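Local coordinates for protein racemase (PDB 3MKC) that belongs to the mandelate racemase / muconate lactonizing enzyme family of the enolase superfamily, pairing an N-terminal capping domain with a TIM-barrel-like domain, at residues A324-Q329 with F338-P343. Numbering follows the deposited sequence.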
loop_
_atom_site.group_PDB
_atom_site.type_symbol
_atom_site.label_atom_id
_atom_site.label_comp_id
_atom_site.label_asym_id
_atom_site.label_seq_id
_atom_site.Cartn_x
_atom_site.Cartn_y
_atom_site.Cartn_z
ATOM N N ALA A 324 0.148 2.052 -8.871
ATOM C CA ALA A 324 0.846 0.786 -8.694
ATOM C C ALA A 324 -0.119 -0.251 -8.136
ATOM O O ALA A 324 -0.073 -1.419 -8.527
ATOM C CB ALA A 324 2.039 0.956 -7.746
ATOM N N ALA A 325 -1.000 0.190 -7.243
ATOM C CA ALA A 325 -1.980 -0.690 -6.603
ATOM C C ALA A 325 -2.927 -1.338 -7.612
ATOM O O ALA A 325 -3.283 -2.507 -7.482
ATOM C CB ALA A 325 -2.783 0.087 -5.550
ATOM N N ILE A 326 -3.347 -0.578 -8.618
ATOM C CA ILE A 326 -4.238 -1.147 -9.620
ATOM C C ILE A 326 -3.482 -2.180 -10.453
ATOM O O ILE A 326 -4.002 -3.252 -10.762
ATOM C CB ILE A 326 -4.807 -0.049 -10.551
ATOM C CG1 ILE A 326 -5.765 0.842 -9.760
ATOM C CG2 ILE A 326 -5.531 -0.689 -11.737
ATOM C CD1 ILE A 326 -6.287 2.040 -10.540
ATOM N N HIS A 327 -2.244 -1.863 -10.817
ATOM C CA HIS A 327 -1.454 -2.788 -11.614
ATOM C C HIS A 327 -1.179 -4.029 -10.786
ATOM O O HIS A 327 -1.183 -5.146 -11.303
ATOM C CB HIS A 327 -0.156 -2.120 -12.064
ATOM C CG HIS A 327 -0.344 -1.154 -13.189
ATOM N ND1 HIS A 327 -0.123 -1.495 -14.506
ATOM C CD2 HIS A 327 -0.753 0.138 -13.199
ATOM C CE1 HIS A 327 -0.388 -0.456 -15.278
ATOM N NE2 HIS A 327 -0.772 0.548 -14.509
ATOM N N TYR A 328 -0.949 -3.819 -9.495
ATOM C CA TYR A 328 -0.708 -4.921 -8.565
ATOM C C TYR A 328 -1.915 -5.865 -8.523
ATOM O O TYR A 328 -1.784 -7.077 -8.717
ATOM C CB TYR A 328 -0.453 -4.376 -7.153
ATOM C CG TYR A 328 -0.546 -5.453 -6.090
ATOM C CD1 TYR A 328 0.539 -6.278 -5.812
ATOM C CD2 TYR A 328 -1.759 -5.715 -5.444
ATOM C CE1 TYR A 328 0.420 -7.347 -4.921
ATOM C CE2 TYR A 328 -1.889 -6.779 -4.556
ATOM C CZ TYR A 328 -0.796 -7.595 -4.303
ATOM O OH TYR A 328 -0.923 -8.679 -3.463
ATOM N N GLN A 329 -3.099 -5.308 -8.289
ATOM C CA GLN A 329 -4.290 -6.145 -8.189
ATOM C C GLN A 329 -4.583 -6.934 -9.456
ATOM O O GLN A 329 -5.085 -8.051 -9.390
ATOM C CB GLN A 329 -5.518 -5.314 -7.804
ATOM C CG GLN A 329 -6.731 -6.173 -7.442
ATOM C CD GLN A 329 -6.567 -6.902 -6.112
ATOM O OE1 GLN A 329 -5.471 -6.969 -5.555
ATOM N NE2 GLN A 329 -7.662 -7.462 -5.606
ATOM N N PHE A 338 -8.530 -4.728 -2.672
ATOM C CA PHE A 338 -7.220 -4.164 -2.365
ATOM C C PHE A 338 -7.490 -2.739 -1.879
ATOM O O PHE A 338 -8.485 -2.128 -2.285
ATOM C CB PHE A 338 -6.307 -4.184 -3.597
ATOM C CG PHE A 338 -6.747 -3.279 -4.713
ATOM C CD1 PHE A 338 -6.027 -2.127 -5.010
ATOM C CD2 PHE A 338 -7.867 -3.584 -5.473
ATOM C CE1 PHE A 338 -6.415 -1.288 -6.051
ATOM C CE2 PHE A 338 -8.267 -2.750 -6.522
ATOM C CZ PHE A 338 -7.539 -1.601 -6.808
ATOM N N GLU A 339 -6.639 -2.211 -1.002
ATOM C CA GLU A 339 -6.885 -0.872 -0.477
ATOM C C GLU A 339 -6.641 0.228 -1.487
ATOM O O GLU A 339 -5.623 0.246 -2.179
ATOM C CB GLU A 339 -6.055 -0.589 0.779
ATOM C CG GLU A 339 -6.275 0.824 1.328
ATOM C CD GLU A 339 -5.664 1.046 2.700
ATOM O OE1 GLU A 339 -4.542 0.558 2.942
ATOM O OE2 GLU A 339 -6.302 1.725 3.533
ATOM N N TYR A 340 -7.592 1.151 -1.550
ATOM C CA TYR A 340 -7.506 2.270 -2.463
ATOM C C TYR A 340 -8.129 3.496 -1.804
ATOM O O TYR A 340 -9.141 3.397 -1.115
ATOM C CB TYR A 340 -8.262 1.949 -3.747
ATOM C CG TYR A 340 -7.927 2.857 -4.904
ATOM C CD1 TYR A 340 -6.848 2.581 -5.741
ATOM C CD2 TYR A 340 -8.697 3.988 -5.170
ATOM C CE1 TYR A 340 -6.545 3.407 -6.821
ATOM C CE2 TYR A 340 -8.405 4.823 -6.246
ATOM C CZ TYR A 340 -7.330 4.526 -7.066
ATOM O OH TYR A 340 -7.038 5.344 -8.123
ATOM N N VAL A 341 -7.501 4.646 -1.997
ATOM C CA VAL A 341 -8.021 5.889 -1.456
ATOM C C VAL A 341 -8.489 6.659 -2.683
ATOM O O VAL A 341 -7.711 6.933 -3.596
ATOM C CB VAL A 341 -6.930 6.678 -0.690
ATOM C CG1 VAL A 341 -5.756 6.983 -1.605
ATOM C CG2 VAL A 341 -7.520 7.965 -0.120
ATOM N N HIS A 342 -9.779 6.964 -2.722
ATOM C CA HIS A 342 -10.354 7.666 -3.856
ATOM C C HIS A 342 -10.534 9.149 -3.547
ATOM O O HIS A 342 -10.855 9.519 -2.419
ATOM C CB HIS A 342 -11.696 7.026 -4.220
ATOM C CG HIS A 342 -12.249 7.487 -5.528
ATOM N ND1 HIS A 342 -12.842 8.722 -5.694
ATOM C CD2 HIS A 342 -12.263 6.897 -6.747
ATOM C CE1 HIS A 342 -13.195 8.871 -6.958
ATOM N NE2 HIS A 342 -12.854 7.777 -7.618
ATOM N N PRO A 343 -10.320 10.017 -4.553
ATOM C CA PRO A 343 -10.445 11.475 -4.428
ATOM C C PRO A 343 -11.808 11.980 -3.957
ATOM O O PRO A 343 -11.887 12.968 -3.230
ATOM C CB PRO A 343 -10.106 11.967 -5.830
ATOM C CG PRO A 343 -9.141 10.944 -6.317
ATOM C CD PRO A 343 -9.802 9.659 -5.884
#
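Phe-338 and Gln-329 meet where helix 319-331 packs against the barrel strand that follows it, and they illustrate how a polar side chain can pack on an aromatic residue through its aliphatic carbons, with the amide lying alongside. CB of Gln-329 sits over a face of the Phe-338 ring in a CH-pi contact, 3.9 Å from the centroid and 17° off the ring normal, displaced toward the rim. Its CG comes closest, 3.4 Å from Phe-338 CD2. The bend at chi2 (71°) sets Gln-329 CD beside Phe-338 CD2, and OE1 lies 3.5 Å from Phe-338 CB; amide and ring planes differ by 30°.

Elsewhere around the same ring, one helical turn earlier, the methyl of Ala-325 rests 3.9 Å from Phe-338 CE1. The Ala-325 carbonyl oxygen, which accepts the helical hydrogen bond from Gln-329 N, lies obliquely to the ring, 3.7 Å from that same CE1. Ile-326 spans the two aromatic residues: CG1 approaches Phe-338 CZ at 4.2 Å, while CD1 reaches Tyr-340 CE1 at 4.0 Å.

The bonds from CA to CB of Phe-338 and Tyr-340 point toward the helix, that of Glu-339 away; its carboxylate hydrogen-bonds Thr-143 OG1 and Asn-315 N. Backbone bonds from Phe-338 and Tyr-340 to Tyr-141 join this part of the chain to strand 137-143, and the phenolic OH of Tyr-340 is hydrogen-bonded to Glu-358.

Across this buried helix-strand layer of the TIM-barrel-like domain, then, attachment rests on apolar packing and a CH-pi contact, while the polar ends of Glu-339 and Tyr-340 find their partners elsewhere in the fold.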